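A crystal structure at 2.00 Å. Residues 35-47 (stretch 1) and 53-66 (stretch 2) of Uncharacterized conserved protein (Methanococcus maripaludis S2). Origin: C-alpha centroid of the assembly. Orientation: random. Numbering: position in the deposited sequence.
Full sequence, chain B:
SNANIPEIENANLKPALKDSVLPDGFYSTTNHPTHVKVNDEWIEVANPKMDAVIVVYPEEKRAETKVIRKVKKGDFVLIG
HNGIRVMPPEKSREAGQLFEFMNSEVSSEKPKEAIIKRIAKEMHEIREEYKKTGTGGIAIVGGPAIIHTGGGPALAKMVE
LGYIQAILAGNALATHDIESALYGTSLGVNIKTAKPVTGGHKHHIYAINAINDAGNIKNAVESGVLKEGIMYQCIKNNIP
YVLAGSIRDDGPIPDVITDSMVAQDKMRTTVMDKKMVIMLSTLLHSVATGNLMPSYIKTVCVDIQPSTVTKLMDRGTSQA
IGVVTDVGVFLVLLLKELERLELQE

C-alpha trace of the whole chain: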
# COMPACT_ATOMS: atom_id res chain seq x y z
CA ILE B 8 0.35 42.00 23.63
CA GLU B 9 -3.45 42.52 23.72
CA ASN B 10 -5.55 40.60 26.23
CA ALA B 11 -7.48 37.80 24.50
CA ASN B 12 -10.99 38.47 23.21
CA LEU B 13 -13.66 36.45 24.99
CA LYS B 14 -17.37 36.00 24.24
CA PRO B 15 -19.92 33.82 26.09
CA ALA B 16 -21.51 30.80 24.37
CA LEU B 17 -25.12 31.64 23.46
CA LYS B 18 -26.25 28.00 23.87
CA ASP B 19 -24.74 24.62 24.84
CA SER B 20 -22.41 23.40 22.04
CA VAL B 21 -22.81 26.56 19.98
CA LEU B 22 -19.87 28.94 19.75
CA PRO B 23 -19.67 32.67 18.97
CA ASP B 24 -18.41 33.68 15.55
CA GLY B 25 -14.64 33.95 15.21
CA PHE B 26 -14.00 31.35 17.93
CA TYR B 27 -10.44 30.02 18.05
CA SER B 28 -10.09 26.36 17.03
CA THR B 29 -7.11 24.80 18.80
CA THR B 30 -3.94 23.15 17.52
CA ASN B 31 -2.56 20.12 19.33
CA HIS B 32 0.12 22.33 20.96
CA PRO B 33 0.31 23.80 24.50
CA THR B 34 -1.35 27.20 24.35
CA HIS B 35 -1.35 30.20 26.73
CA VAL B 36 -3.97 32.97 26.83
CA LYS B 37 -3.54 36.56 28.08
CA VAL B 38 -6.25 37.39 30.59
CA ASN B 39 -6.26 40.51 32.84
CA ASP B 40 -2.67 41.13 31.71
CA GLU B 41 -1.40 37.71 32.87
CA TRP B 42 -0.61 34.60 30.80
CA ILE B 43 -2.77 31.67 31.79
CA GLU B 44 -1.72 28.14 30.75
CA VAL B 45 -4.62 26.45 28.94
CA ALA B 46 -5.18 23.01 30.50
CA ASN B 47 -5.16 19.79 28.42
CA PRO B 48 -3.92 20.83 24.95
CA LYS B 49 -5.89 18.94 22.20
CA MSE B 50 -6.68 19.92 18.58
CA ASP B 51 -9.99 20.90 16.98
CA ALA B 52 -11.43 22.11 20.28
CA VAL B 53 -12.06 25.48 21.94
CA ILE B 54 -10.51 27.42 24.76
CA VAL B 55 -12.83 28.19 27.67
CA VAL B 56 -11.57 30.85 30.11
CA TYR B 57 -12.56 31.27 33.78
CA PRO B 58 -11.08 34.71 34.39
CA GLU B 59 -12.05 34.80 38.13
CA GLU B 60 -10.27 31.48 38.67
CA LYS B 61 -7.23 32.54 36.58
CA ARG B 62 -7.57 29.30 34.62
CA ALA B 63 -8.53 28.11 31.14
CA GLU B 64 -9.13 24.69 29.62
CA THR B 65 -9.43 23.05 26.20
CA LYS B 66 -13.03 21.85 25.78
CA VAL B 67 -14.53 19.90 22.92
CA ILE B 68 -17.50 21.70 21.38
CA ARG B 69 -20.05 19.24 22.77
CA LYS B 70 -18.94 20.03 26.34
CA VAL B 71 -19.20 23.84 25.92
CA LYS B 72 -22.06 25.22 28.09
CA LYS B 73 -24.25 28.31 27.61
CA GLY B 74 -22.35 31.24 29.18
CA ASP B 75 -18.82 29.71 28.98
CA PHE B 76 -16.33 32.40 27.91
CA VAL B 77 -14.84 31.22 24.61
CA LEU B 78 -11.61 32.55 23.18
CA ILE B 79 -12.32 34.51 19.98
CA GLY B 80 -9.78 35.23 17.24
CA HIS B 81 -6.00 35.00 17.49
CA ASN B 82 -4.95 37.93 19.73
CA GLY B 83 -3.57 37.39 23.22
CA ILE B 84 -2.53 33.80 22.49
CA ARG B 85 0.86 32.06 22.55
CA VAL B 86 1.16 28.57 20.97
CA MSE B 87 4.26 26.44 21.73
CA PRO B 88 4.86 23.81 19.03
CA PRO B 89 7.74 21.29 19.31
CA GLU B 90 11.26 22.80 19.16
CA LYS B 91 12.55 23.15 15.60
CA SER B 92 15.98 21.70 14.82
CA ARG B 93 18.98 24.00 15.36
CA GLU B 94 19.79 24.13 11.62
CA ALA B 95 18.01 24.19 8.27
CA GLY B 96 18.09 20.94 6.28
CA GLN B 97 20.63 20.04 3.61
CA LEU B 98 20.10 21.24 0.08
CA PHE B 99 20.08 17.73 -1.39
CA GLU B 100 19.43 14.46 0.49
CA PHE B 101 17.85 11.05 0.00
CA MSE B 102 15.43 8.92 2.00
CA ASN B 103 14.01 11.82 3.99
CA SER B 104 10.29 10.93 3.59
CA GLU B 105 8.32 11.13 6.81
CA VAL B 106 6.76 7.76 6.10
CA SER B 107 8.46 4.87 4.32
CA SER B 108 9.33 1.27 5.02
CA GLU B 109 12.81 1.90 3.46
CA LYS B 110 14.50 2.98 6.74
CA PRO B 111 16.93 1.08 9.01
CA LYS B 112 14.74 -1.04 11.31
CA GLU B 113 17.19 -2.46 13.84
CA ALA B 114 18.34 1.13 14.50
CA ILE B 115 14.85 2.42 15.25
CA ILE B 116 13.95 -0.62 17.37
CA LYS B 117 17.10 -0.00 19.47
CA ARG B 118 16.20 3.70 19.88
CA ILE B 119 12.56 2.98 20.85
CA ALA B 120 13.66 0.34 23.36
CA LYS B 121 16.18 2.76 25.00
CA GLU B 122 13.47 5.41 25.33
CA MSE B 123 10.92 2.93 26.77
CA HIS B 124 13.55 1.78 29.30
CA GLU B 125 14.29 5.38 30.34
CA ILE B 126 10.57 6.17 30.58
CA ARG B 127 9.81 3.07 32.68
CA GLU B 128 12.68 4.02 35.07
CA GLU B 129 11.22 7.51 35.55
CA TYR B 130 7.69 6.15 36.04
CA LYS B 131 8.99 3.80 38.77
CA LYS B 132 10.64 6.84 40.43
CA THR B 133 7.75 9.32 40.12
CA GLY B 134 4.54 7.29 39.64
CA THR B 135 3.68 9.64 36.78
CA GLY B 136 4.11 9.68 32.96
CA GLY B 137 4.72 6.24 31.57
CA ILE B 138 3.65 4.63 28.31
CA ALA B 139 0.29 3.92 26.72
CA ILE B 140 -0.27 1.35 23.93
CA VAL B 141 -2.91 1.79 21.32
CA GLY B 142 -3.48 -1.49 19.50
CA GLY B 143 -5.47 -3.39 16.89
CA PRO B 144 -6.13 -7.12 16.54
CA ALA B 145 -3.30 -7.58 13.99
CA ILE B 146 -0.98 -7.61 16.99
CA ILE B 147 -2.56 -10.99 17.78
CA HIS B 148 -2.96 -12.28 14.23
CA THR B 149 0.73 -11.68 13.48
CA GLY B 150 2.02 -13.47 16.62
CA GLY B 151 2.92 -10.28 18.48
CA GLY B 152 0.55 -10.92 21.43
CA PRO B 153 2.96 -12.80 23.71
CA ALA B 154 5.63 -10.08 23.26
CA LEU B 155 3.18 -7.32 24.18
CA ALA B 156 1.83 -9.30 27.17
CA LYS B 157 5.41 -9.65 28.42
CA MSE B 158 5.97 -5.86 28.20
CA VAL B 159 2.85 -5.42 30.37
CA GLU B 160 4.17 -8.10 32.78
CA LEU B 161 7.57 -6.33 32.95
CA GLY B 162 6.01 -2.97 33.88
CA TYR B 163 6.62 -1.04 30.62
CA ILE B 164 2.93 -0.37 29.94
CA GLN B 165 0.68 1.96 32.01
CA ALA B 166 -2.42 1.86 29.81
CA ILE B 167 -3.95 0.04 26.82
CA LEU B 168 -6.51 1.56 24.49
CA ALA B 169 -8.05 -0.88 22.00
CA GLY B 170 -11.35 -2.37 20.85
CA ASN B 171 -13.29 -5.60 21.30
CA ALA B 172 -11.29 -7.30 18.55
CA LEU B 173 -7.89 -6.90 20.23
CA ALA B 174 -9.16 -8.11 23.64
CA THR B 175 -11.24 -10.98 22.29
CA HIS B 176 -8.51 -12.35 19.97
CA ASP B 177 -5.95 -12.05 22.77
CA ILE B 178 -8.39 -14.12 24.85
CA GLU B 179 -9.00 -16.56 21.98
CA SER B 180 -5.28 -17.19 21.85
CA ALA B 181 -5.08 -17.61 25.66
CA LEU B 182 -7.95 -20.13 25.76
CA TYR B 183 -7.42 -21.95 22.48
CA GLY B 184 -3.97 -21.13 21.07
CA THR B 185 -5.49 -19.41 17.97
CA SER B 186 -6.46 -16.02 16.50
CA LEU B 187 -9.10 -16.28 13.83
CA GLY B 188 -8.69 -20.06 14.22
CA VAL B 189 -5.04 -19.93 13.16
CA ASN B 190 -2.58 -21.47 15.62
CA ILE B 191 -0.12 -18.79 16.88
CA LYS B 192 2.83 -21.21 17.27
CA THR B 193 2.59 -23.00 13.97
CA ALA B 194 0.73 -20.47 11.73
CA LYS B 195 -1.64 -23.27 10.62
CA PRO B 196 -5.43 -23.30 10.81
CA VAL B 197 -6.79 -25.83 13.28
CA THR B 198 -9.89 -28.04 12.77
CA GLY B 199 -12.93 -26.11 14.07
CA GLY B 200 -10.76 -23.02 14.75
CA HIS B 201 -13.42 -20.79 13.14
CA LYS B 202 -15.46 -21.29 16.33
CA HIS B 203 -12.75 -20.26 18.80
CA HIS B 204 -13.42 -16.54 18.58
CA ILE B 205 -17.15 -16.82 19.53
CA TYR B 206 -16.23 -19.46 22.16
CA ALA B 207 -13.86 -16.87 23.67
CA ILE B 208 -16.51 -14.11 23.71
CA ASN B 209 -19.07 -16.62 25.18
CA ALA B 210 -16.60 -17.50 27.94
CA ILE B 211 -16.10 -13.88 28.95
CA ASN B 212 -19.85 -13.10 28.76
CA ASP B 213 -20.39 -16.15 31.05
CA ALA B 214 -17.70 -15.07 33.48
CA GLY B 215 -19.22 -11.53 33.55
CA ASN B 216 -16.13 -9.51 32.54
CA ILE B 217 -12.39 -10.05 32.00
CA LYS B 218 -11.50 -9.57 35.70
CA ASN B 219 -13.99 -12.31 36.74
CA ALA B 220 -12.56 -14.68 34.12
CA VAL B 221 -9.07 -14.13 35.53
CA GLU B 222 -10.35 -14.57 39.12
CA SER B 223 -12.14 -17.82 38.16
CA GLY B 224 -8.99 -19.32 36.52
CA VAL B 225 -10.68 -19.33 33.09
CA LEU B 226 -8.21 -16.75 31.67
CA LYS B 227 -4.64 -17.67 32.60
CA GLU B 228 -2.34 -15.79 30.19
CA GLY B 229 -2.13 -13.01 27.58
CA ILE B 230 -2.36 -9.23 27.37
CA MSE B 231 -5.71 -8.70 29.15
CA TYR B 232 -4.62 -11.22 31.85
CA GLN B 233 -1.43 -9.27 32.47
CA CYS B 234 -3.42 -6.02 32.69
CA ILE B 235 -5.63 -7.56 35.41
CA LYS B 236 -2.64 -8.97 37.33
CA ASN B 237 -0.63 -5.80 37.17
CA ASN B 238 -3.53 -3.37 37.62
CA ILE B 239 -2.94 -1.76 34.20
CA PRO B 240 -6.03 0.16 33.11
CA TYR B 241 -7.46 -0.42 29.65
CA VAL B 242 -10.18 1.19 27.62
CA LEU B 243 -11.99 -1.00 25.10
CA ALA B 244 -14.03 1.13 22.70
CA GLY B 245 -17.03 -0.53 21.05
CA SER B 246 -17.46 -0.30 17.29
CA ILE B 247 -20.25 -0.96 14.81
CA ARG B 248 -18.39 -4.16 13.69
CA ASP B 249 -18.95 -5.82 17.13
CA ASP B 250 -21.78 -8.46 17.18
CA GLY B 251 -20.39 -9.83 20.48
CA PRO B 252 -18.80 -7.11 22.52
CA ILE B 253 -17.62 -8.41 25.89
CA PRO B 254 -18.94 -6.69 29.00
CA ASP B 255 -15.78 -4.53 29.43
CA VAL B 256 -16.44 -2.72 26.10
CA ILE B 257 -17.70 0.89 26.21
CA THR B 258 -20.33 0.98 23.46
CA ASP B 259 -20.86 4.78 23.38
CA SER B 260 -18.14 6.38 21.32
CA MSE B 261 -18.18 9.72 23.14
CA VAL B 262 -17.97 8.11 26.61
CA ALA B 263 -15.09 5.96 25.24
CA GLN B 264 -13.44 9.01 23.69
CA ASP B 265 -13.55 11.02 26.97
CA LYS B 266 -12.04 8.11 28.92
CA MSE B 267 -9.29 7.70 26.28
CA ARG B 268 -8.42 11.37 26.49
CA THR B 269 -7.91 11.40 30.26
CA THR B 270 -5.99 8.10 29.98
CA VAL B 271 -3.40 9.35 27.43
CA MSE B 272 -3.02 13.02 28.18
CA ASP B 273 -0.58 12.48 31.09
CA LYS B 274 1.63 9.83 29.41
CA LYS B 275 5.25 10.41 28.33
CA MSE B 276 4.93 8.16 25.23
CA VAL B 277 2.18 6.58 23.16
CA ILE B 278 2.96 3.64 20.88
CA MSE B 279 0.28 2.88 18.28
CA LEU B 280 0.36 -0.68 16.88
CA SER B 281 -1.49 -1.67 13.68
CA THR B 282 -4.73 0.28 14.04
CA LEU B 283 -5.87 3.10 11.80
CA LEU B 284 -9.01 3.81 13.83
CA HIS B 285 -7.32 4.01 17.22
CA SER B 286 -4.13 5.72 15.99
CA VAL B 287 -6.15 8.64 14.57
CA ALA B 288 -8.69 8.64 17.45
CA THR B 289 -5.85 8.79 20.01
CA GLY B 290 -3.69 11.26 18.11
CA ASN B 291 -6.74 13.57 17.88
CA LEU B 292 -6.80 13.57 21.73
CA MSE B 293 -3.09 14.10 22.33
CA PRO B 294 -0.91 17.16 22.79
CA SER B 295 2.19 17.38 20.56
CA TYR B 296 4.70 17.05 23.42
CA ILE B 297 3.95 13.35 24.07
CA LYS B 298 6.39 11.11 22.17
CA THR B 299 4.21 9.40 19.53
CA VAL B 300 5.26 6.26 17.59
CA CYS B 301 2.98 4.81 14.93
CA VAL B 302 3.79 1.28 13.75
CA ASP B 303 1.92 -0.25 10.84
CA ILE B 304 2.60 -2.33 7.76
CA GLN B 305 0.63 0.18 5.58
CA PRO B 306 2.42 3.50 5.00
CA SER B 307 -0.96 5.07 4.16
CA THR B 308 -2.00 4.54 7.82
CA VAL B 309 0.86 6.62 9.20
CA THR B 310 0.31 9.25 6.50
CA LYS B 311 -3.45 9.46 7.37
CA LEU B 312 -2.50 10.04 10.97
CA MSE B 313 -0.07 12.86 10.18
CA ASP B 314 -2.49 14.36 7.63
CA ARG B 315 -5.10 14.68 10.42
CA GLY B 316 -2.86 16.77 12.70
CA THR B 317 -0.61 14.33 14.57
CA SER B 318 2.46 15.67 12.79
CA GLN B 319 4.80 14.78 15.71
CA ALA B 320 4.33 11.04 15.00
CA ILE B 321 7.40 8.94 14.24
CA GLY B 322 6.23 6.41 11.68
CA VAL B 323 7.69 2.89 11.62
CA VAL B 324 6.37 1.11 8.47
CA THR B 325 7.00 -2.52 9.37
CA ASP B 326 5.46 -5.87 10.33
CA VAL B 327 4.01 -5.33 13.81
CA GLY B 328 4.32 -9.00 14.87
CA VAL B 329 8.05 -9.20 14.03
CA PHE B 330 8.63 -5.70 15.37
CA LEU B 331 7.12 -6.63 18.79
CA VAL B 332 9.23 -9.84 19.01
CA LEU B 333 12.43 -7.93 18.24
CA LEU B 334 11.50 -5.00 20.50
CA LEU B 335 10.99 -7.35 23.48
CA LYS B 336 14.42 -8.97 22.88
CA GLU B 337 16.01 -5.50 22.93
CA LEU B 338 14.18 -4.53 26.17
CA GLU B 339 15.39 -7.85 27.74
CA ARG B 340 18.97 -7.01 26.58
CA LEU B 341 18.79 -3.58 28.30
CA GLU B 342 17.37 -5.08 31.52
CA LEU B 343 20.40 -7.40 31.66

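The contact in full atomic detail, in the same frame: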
# COMPACT_ATOMS: atom_id res chain seq x y z
N HIS B 35 -1.10 29.30 25.60
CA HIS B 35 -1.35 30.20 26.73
C HIS B 35 -2.25 31.32 26.26
O HIS B 35 -2.22 31.68 25.07
CB HIS B 35 -0.05 30.77 27.30
CG HIS B 35 0.90 29.73 27.81
ND1 HIS B 35 2.22 30.01 28.09
CD2 HIS B 35 0.74 28.41 28.08
CE1 HIS B 35 2.83 28.91 28.51
NE2 HIS B 35 1.95 27.93 28.50
N VAL B 36 -3.08 31.84 27.16
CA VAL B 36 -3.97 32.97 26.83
C VAL B 36 -3.75 34.17 27.79
O VAL B 36 -3.55 33.99 28.98
CB VAL B 36 -5.46 32.57 26.86
CG1 VAL B 36 -5.81 31.71 25.62
CG2 VAL B 36 -5.81 31.83 28.18
N LYS B 37 -3.77 35.38 27.25
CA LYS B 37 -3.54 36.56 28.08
C LYS B 37 -4.88 37.07 28.59
O LYS B 37 -5.75 37.47 27.82
CB LYS B 37 -2.80 37.64 27.32
CG LYS B 37 -2.21 38.72 28.24
CD LYS B 37 -1.32 39.66 27.49
CE LYS B 37 -0.85 40.80 28.38
NZ LYS B 37 0.33 41.47 27.76
N VAL B 38 -5.01 37.02 29.91
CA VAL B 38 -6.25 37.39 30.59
C VAL B 38 -5.89 38.31 31.78
O VAL B 38 -5.07 37.95 32.63
CB VAL B 38 -7.03 36.14 31.07
CG1 VAL B 38 -8.31 36.53 31.80
CG2 VAL B 38 -7.35 35.19 29.87
N ASN B 39 -6.54 39.48 31.81
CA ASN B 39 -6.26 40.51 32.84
C ASN B 39 -4.76 40.69 32.99
O ASN B 39 -4.21 40.55 34.09
CB ASN B 39 -6.94 40.15 34.17
CG ASN B 39 -8.47 40.20 34.08
OD1 ASN B 39 -9.16 39.33 34.60
ND2 ASN B 39 -9.00 41.23 33.40
N ASP B 40 -4.12 40.92 31.85
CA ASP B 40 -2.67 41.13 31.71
C ASP B 40 -1.73 40.05 32.28
O ASP B 40 -0.56 40.32 32.54
CB ASP B 40 -2.27 42.53 32.23
CG ASP B 40 -3.23 43.61 31.76
OD1 ASP B 40 -3.23 43.93 30.55
OD2 ASP B 40 -4.00 44.12 32.59
N GLU B 41 -2.24 38.84 32.48
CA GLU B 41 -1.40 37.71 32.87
C GLU B 41 -1.59 36.56 31.87
O GLU B 41 -2.69 36.35 31.37
CB GLU B 41 -1.79 37.18 34.25
CG GLU B 41 -1.62 38.13 35.41
CD GLU B 41 -2.58 37.77 36.55
OE1 GLU B 41 -2.46 36.65 37.09
OE2 GLU B 41 -3.46 38.61 36.87
N TRP B 42 -0.52 35.80 31.63
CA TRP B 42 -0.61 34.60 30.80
C TRP B 42 -1.12 33.44 31.64
O TRP B 42 -0.58 33.12 32.70
CB TRP B 42 0.74 34.27 30.17
CG TRP B 42 1.11 35.23 29.10
CD1 TRP B 42 1.99 36.27 29.22
CD2 TRP B 42 0.62 35.28 27.75
NE1 TRP B 42 2.08 36.96 28.04
CE2 TRP B 42 1.25 36.37 27.11
CE3 TRP B 42 -0.29 34.50 27.02
CZ2 TRP B 42 1.02 36.70 25.77
CZ3 TRP B 42 -0.52 34.82 25.68
CH2 TRP B 42 0.13 35.92 25.07
N ILE B 43 -2.20 32.83 31.16
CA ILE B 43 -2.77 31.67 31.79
C ILE B 43 -2.45 30.45 30.92
O ILE B 43 -2.63 30.51 29.71
CB ILE B 43 -4.31 31.79 31.92
CG1 ILE B 43 -4.70 32.99 32.79
CG2 ILE B 43 -4.89 30.50 32.52
CD1 ILE B 43 -6.20 33.07 33.04
N GLU B 44 -2.00 29.36 31.52
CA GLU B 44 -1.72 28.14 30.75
C GLU B 44 -3.02 27.39 30.52
O GLU B 44 -3.69 27.01 31.48
CB GLU B 44 -0.72 27.25 31.49
CG GLU B 44 0.54 28.01 31.95
CD GLU B 44 1.70 27.07 32.35
OE1 GLU B 44 1.52 25.82 32.36
OE2 GLU B 44 2.80 27.60 32.63
N VAL B 45 -3.39 27.19 29.25
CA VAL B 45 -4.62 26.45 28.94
C VAL B 45 -4.43 24.94 29.21
O VAL B 45 -3.56 24.29 28.60
CB VAL B 45 -5.08 26.71 27.49
CG1 VAL B 45 -6.40 26.03 27.22
CG2 VAL B 45 -5.19 28.23 27.21
N ALA B 46 -5.25 24.40 30.11
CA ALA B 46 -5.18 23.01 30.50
C ALA B 46 -5.53 22.08 29.32
O ALA B 46 -6.45 22.35 28.55
CB ALA B 46 -6.10 22.73 31.69
N ASN B 47 -4.79 20.97 29.23
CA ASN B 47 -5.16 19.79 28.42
C ASN B 47 -5.14 20.05 26.90
O ASN B 47 -6.16 19.85 26.23
CB ASN B 47 -6.55 19.26 28.84
CG ASN B 47 -6.66 18.96 30.33
OD1 ASN B 47 -5.75 18.40 30.95
ND2 ASN B 47 -7.80 19.32 30.92
N VAL B 53 -12.03 24.04 21.66
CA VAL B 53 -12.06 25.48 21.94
C VAL B 53 -11.41 25.78 23.29
O VAL B 53 -11.22 24.90 24.14
CB VAL B 53 -13.50 26.11 21.86
CG1 VAL B 53 -14.10 25.89 20.50
CG2 VAL B 53 -14.38 25.54 22.92
N ILE B 54 -11.09 27.05 23.49
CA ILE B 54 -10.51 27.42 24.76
C ILE B 54 -11.56 28.16 25.60
O ILE B 54 -12.09 29.20 25.17
CB ILE B 54 -9.24 28.23 24.54
CG1 ILE B 54 -8.18 27.30 23.88
CG2 ILE B 54 -8.73 28.84 25.88
CD1 ILE B 54 -6.82 27.95 23.64
N VAL B 55 -11.85 27.60 26.76
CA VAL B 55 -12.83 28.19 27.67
C VAL B 55 -12.01 28.81 28.81
O VAL B 55 -11.15 28.15 29.39
CB VAL B 55 -13.86 27.14 28.14
CG1 VAL B 55 -14.74 27.63 29.31
CG2 VAL B 55 -14.72 26.69 26.95
N VAL B 56 -12.28 30.08 29.08
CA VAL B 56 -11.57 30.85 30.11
C VAL B 56 -12.50 31.11 31.32
O VAL B 56 -13.71 31.38 31.16
CB VAL B 56 -11.04 32.18 29.52
CG1 VAL B 56 -10.23 32.97 30.54
CG2 VAL B 56 -10.19 31.90 28.27
N TYR B 57 -11.92 30.97 32.50
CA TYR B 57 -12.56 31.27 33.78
C TYR B 57 -11.75 32.41 34.41
O TYR B 57 -10.86 32.16 35.20
CB TYR B 57 -12.52 30.03 34.67
CG TYR B 57 -13.07 28.80 33.97
CD1 TYR B 57 -14.45 28.61 33.84
CD2 TYR B 57 -12.21 27.83 33.43
CE1 TYR B 57 -14.96 27.48 33.20
CE2 TYR B 57 -12.72 26.70 32.78
CZ TYR B 57 -14.09 26.54 32.67
OH TYR B 57 -14.62 25.43 32.04
N PRO B 58 -12.01 33.65 33.98
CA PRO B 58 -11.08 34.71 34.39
C PRO B 58 -10.93 34.84 35.91
O PRO B 58 -9.80 35.04 36.39
CB PRO B 58 -11.67 35.96 33.75
CG PRO B 58 -12.51 35.43 32.60
CD PRO B 58 -13.08 34.16 33.13
N GLU B 59 -12.03 34.67 36.66
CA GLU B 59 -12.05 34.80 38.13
C GLU B 59 -11.26 33.71 38.83
O GLU B 59 -10.81 33.88 39.98
CB GLU B 59 -13.49 34.79 38.65
CG GLU B 59 -14.09 36.18 38.93
CD GLU B 59 -14.86 36.82 37.77
OE1 GLU B 59 -14.31 36.84 36.64
OE2 GLU B 59 -16.01 37.33 37.99
N GLU B 60 -11.07 32.58 38.14
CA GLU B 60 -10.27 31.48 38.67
C GLU B 60 -8.83 31.52 38.15
O GLU B 60 -8.00 30.72 38.57
CB GLU B 60 -10.96 30.14 38.39
CG GLU B 60 -12.39 30.08 38.92
CD GLU B 60 -13.18 28.84 38.49
OE1 GLU B 60 -12.65 27.70 38.61
OE2 GLU B 60 -14.35 29.00 38.05
N LYS B 61 -8.53 32.48 37.28
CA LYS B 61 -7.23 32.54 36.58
C LYS B 61 -6.84 31.16 36.01
O LYS B 61 -5.74 30.65 36.21
CB LYS B 61 -6.12 33.10 37.48
CG LYS B 61 -6.40 34.54 37.93
CD LYS B 61 -5.46 34.96 39.02
CE LYS B 61 -5.58 36.47 39.21
NZ LYS B 61 -4.33 37.05 39.78
N ARG B 62 -7.80 30.55 35.32
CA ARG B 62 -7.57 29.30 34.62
C ARG B 62 -8.30 29.26 33.28
O ARG B 62 -9.20 30.07 33.03
CB ARG B 62 -7.88 28.08 35.50
CG ARG B 62 -9.33 27.89 35.87
CD ARG B 62 -9.51 26.63 36.72
NE ARG B 62 -10.93 26.42 37.03
CZ ARG B 62 -11.78 25.68 36.31
NH1 ARG B 62 -11.37 25.03 35.22
NH2 ARG B 62 -13.05 25.59 36.69
N ALA B 63 -7.87 28.34 32.41
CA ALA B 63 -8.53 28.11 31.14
C ALA B 63 -8.31 26.64 30.80
O ALA B 63 -7.36 26.02 31.26
CB ALA B 63 -7.97 29.03 30.04
N GLU B 64 -9.25 26.08 30.04
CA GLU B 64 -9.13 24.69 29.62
C GLU B 64 -9.59 24.50 28.17
O GLU B 64 -10.34 25.32 27.61
CB GLU B 64 -9.85 23.75 30.60
CG GLU B 64 -11.35 23.82 30.52
CD GLU B 64 -11.97 22.79 31.43
OE1 GLU B 64 -11.98 21.58 31.10
OE2 GLU B 64 -12.43 23.20 32.51
N THR B 65 -9.10 23.42 27.57
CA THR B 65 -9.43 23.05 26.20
C THR B 65 -10.64 22.13 26.29
O THR B 65 -10.53 21.00 26.82
CB THR B 65 -8.25 22.28 25.52
OG1 THR B 65 -7.04 23.03 25.61
CG2 THR B 65 -8.55 22.00 24.03
N LYS B 66 -11.78 22.60 25.77
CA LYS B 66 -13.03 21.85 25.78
C LYS B 66 -13.46 21.50 24.37
O LYS B 66 -13.41 22.33 23.47
CB LYS B 66 -14.18 22.69 26.39
CG LYS B 66 -14.17 22.88 27.90
CD LYS B 66 -15.59 23.27 28.30
CE LYS B 66 -15.77 23.54 29.79
NZ LYS B 66 -17.24 23.86 30.06
O HOH W 1 -5.39 26.98 33.51
O HOH W 2 -10.16 20.15 29.40

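Each stretch is a hairpin, and the contact between them reads as two rules: apolar side chains fill the space between the hairpins, and main chain pairs directly at A46, where strands 41-46 and 62-66 come together. In stretch 1, H35 points away from the partner and makes no contact, while V36 turns toward it. The branched V36 side chain reaches three residues: CG1 lies 4.1 Å from I54 CG2, and CG2 lies 4.0 Å from A63 CB and 4.4 Å from V56 CG2. Alternation then takes K37 out of reach and brings V38 back, with V38 CG2 3.7 Å from V56 CG1 and V38 CG1 3.9 Å from P58 CB. The axes of strands 35-38 and 53-57 approach no closer than 9.7 Å, a spacing filled by side chains rather than by backbone pairing.

N39 and D40 form the corner of a type I' turn from V38 to E41, both with positive phi; the exposed polar pair suits this solvent-facing bend. Beyond it, E41 and K61 form a salt bridge; E41 is partly exposed and K61 exposed, so neither charge has to be buried. K61 leaves its backbone sideways, but its extended chain brings NZ to 3.3 Å from E41 OE1 and 3.4 Å from E41 OE2, both weak hydrogen bonds.

W42 is out of reach, and I43 takes the next inward position. Its CD1 lies 3.6 Å from K61 C and its CG2 3.6 Å from R62 CA, so a buried isoleucine covers the backbone where stretch 2 enters its second strand. The strands are not yet directly paired here: a water bridges them, donating to E44 O at 2.6 Å and accepting from A63 N at 3.0 Å.

V45 sends its side chain to the same sheet face as A63. Its CG2 sits 3.8 Å from I54 CG2 and 4.0 Å from A63 CB, the small alanine lying among V36, I43 and V45. Direct parallel pairing comes at A46, whose N donates to A63 O at 2.9 Å, nearly linear at 177°, and whose O accepts from T65 N at 3.0 Å. The A46 and E64 CA atoms are 4.4 Å apart, and their CB atoms, 4.0 Å apart, share the other face. There alanine's methyl adds little bulk beside E64, whose OE2 accepts from Y57 OH at 3.2 Å.

N47 closes the contact with positive phi and a sideways side chain. A second water accepts from N47 ND2 at 2.9 Å and donates to E64 OE1 at 2.9 Å and T65 O at 2.7 Å, tying the amide to stretch 2 through solvent.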